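Local coordinates for protein histidine--tRNA ligase (PDB 1ADY) that catalyses the ATP-dependent attachment of L-histidine to tRNA(His), releasing AMP and diphosphate, as a homodimeric class II aminoacyl-tRNA synthetase, at residues Val127-Leu132 / Val303-Gly308. Numbering follows the deposited sequence.
With HAM (histidyl-adenosine monophosphate), chain F.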
loop_
_atom_site.group_PDB
_atom_site.type_symbol
_atom_site.label_atom_id
_atom_site.label_comp_id
_atom_site.label_asym_id
_atom_site.label_seq_id
_atom_site.Cartn_x
_atom_site.Cartn_y
_atom_site.Cartn_z
ATOM N N VAL A 127 -11.365 0.267 -0.572
ATOM C CA VAL A 127 -11.276 -0.979 -1.331
ATOM C C VAL A 127 -12.126 -0.704 -2.559
ATOM O O VAL A 127 -13.253 -0.217 -2.439
ATOM C CB VAL A 127 -11.841 -2.172 -0.531
ATOM C CG1 VAL A 127 -11.902 -3.414 -1.402
ATOM C CG2 VAL A 127 -10.978 -2.426 0.697
ATOM N N ASN A 128 -11.600 -1.012 -3.735
ATOM C CA ASN A 128 -12.303 -0.725 -4.972
ATOM C C ASN A 128 -12.532 -1.955 -5.828
ATOM O O ASN A 128 -11.590 -2.686 -6.122
ATOM C CB ASN A 128 -11.484 0.309 -5.754
ATOM C CG ASN A 128 -12.244 0.907 -6.919
ATOM O OD1 ASN A 128 -12.811 1.998 -6.806
ATOM N ND2 ASN A 128 -12.208 0.230 -8.062
ATOM N N TYR A 129 -13.780 -2.159 -6.248
ATOM C CA TYR A 129 -14.153 -3.292 -7.098
ATOM C C TYR A 129 -14.732 -2.792 -8.418
ATOM O O TYR A 129 -15.506 -1.836 -8.427
ATOM C CB TYR A 129 -15.176 -4.185 -6.402
ATOM C CG TYR A 129 -15.797 -5.201 -7.323
ATOM C CD1 TYR A 129 -15.071 -6.301 -7.771
ATOM C CD2 TYR A 129 -17.104 -5.048 -7.770
ATOM C CE1 TYR A 129 -15.633 -7.229 -8.652
ATOM C CE2 TYR A 129 -17.679 -5.965 -8.648
ATOM C CZ TYR A 129 -16.940 -7.055 -9.087
ATOM O OH TYR A 129 -17.502 -7.964 -9.956
ATOM N N GLU A 130 -14.422 -3.501 -9.503
ATOM C CA GLU A 130 -14.856 -3.146 -10.850
ATOM C C GLU A 130 -15.195 -4.370 -11.696
ATOM O O GLU A 130 -14.551 -5.418 -11.582
ATOM C CB GLU A 130 -13.730 -2.366 -11.544
ATOM C CG GLU A 130 -14.087 -0.965 -12.019
ATOM C CD GLU A 130 -14.583 -0.063 -10.904
ATOM O OE1 GLU A 130 -15.697 -0.316 -10.407
ATOM O OE2 GLU A 130 -13.886 0.905 -10.537
ATOM N N ALA A 131 -16.204 -4.226 -12.548
ATOM C CA ALA A 131 -16.638 -5.290 -13.457
ATOM C C ALA A 131 -16.835 -4.621 -14.812
ATOM O O ALA A 131 -17.834 -3.934 -15.040
ATOM C CB ALA A 131 -17.943 -5.911 -12.970
ATOM N N LEU A 132 -15.867 -4.797 -15.702
ATOM C CA LEU A 132 -15.910 -4.162 -17.015
ATOM C C LEU A 132 -16.173 -5.091 -18.200
ATOM O O LEU A 132 -15.820 -6.273 -18.174
ATOM C CB LEU A 132 -14.602 -3.406 -17.247
ATOM C CG LEU A 132 -14.256 -2.369 -16.179
ATOM C CD1 LEU A 132 -12.776 -2.076 -16.179
ATOM C CD2 LEU A 132 -15.046 -1.107 -16.423
ATOM N N VAL A 303 -19.584 -1.723 -13.953
ATOM C CA VAL A 303 -20.214 -1.484 -12.657
ATOM C C VAL A 303 -19.155 -1.735 -11.593
ATOM O O VAL A 303 -18.179 -2.449 -11.833
ATOM C CB VAL A 303 -21.371 -2.472 -12.358
ATOM C CG1 VAL A 303 -22.634 -1.712 -12.018
ATOM C CG2 VAL A 303 -21.586 -3.438 -13.501
ATOM N N GLY A 304 -19.356 -1.170 -10.411
ATOM C CA GLY A 304 -18.404 -1.374 -9.336
ATOM C C GLY A 304 -18.713 -0.541 -8.113
ATOM O O GLY A 304 -19.661 0.245 -8.115
ATOM N N PHE A 305 -17.879 -0.658 -7.088
ATOM C CA PHE A 305 -18.090 0.092 -5.863
ATOM C C PHE A 305 -16.758 0.358 -5.184
ATOM O O PHE A 305 -15.712 -0.080 -5.663
ATOM C CB PHE A 305 -18.998 -0.692 -4.911
ATOM C CG PHE A 305 -18.371 -1.952 -4.375
ATOM C CD1 PHE A 305 -17.617 -1.928 -3.201
ATOM C CD2 PHE A 305 -18.523 -3.161 -5.048
ATOM C CE1 PHE A 305 -17.019 -3.088 -2.706
ATOM C CE2 PHE A 305 -17.929 -4.329 -4.560
ATOM C CZ PHE A 305 -17.177 -4.292 -3.387
ATOM N N ALA A 306 -16.816 1.058 -4.058
ATOM C CA ALA A 306 -15.643 1.386 -3.273
ATOM C C ALA A 306 -16.094 1.828 -1.891
ATOM O O ALA A 306 -17.003 2.643 -1.766
ATOM C CB ALA A 306 -14.858 2.493 -3.941
ATOM N N PHE A 307 -15.489 1.266 -0.853
ATOM C CA PHE A 307 -15.851 1.641 0.504
ATOM C C PHE A 307 -14.655 2.161 1.289
ATOM O O PHE A 307 -13.532 1.667 1.131
ATOM C CB PHE A 307 -16.533 0.479 1.243
ATOM C CG PHE A 307 -15.638 -0.707 1.512
ATOM C CD1 PHE A 307 -14.813 -0.734 2.630
ATOM C CD2 PHE A 307 -15.673 -1.826 0.687
ATOM C CE1 PHE A 307 -14.041 -1.855 2.926
ATOM C CE2 PHE A 307 -14.907 -2.950 0.977
ATOM C CZ PHE A 307 -14.091 -2.963 2.100
ATOM N N GLY A 308 -14.903 3.160 2.130
ATOM C CA GLY A 308 -13.854 3.750 2.939
ATOM C C GLY A 308 -13.480 2.886 4.123
ATOM O O GLY A 308 -14.274 2.692 5.046
HETATM P P HAM F . -17.437 7.967 -3.642
HETATM O O1P HAM F . -16.760 9.171 -4.167
HETATM O O2P HAM F . -18.868 8.141 -3.314
HETATM O O3P HAM F . -17.188 6.778 -4.697
HETATM O "O5'" HAM F . -16.789 7.466 -2.269
HETATM C "C5'" HAM F . -17.052 6.132 -1.834
HETATM C "C4'" HAM F . -16.646 5.924 -0.388
HETATM O "O4'" HAM F . -15.329 6.457 -0.170
HETATM C "C3'" HAM F . -17.538 6.689 0.570
HETATM O "O3'" HAM F . -18.752 6.019 0.916
HETATM C "C2'" HAM F . -16.636 6.725 1.788
HETATM O "O2'" HAM F . -16.663 5.489 2.529
HETATM C "C1'" HAM F . -15.264 6.956 1.172
HETATM N N9 HAM F . -14.804 8.359 1.157
HETATM C C8 HAM F . -15.026 9.291 0.211
HETATM N N7 HAM F . -14.548 10.490 0.570
HETATM C C5 HAM F . -14.016 10.247 1.769
HETATM C C6 HAM F . -13.403 11.209 2.587
HETATM N N6 HAM F . -13.316 12.455 2.210
HETATM N N1 HAM F . -12.899 10.759 3.756
HETATM C C2 HAM F . -13.020 9.480 4.109
HETATM N N3 HAM F . -13.638 8.573 3.351
HETATM C C4 HAM F . -14.137 8.957 2.153
HETATM C C HAM F . -16.143 6.466 -5.628
HETATM O O HAM F . -15.018 6.904 -5.455
HETATM C CA HAM F . -16.430 5.631 -6.872
HETATM N N HAM F . -15.302 5.667 -7.783
HETATM C CB HAM F . -16.747 4.177 -6.489
HETATM C CG HAM F . -17.028 3.303 -7.673
HETATM C CD2 HAM F . -16.352 2.246 -8.182
HETATM N ND1 HAM F . -18.065 3.549 -8.549
HETATM C CE1 HAM F . -17.995 2.701 -9.558
HETATM N NE2 HAM F . -16.962 1.904 -9.365
#
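Phe307 lays one face of its ring over Val127, whose CB sits 3.8 Å from the ring centroid in a CH-pi contact, displaced toward the rim, while the CG2 branch reaches CZ. One hydrogen-bonded pair further along the sheet the pattern recurs: Tyr129 CB lies over the face of the Phe305 ring, 3.8 Å from its centroid, and the two rings meet obliquely with planes at 38°. Both phenylalanines hold CG between the backbone N and the carbonyl carbon (chi1 67° in each), which turns their rings toward the neighbouring strand. Helices 14-33 and 137-153 cover this aromatic face. Six backbone hydrogen bonds join the strands as antiparallel neighbours in the central sheet of the class II synthetase catalytic domain, among them Tyr129 N to Phe305 O, 2.9 Å and nearly straight. The other face carries the active site with its bound histidyl-adenylate. There the Glu130 side chain, bent at chi2 (58°), places OE1 beside Gly304, where it accepts a 2.8 Å hydrogen bond from NE2 of the ligand imidazole. Asn128 ND2 donates to Glu130 OE2 from above the carboxylate plane, a bond consistent with holding the carboxylate in place, and Asn128 OD1 rests against Ala306 CB. At the C-terminal end of strand 303-308, immediately before helix 309-318, Gly308 N donates to the ribose O2' of the adenylate over 2.9 Å.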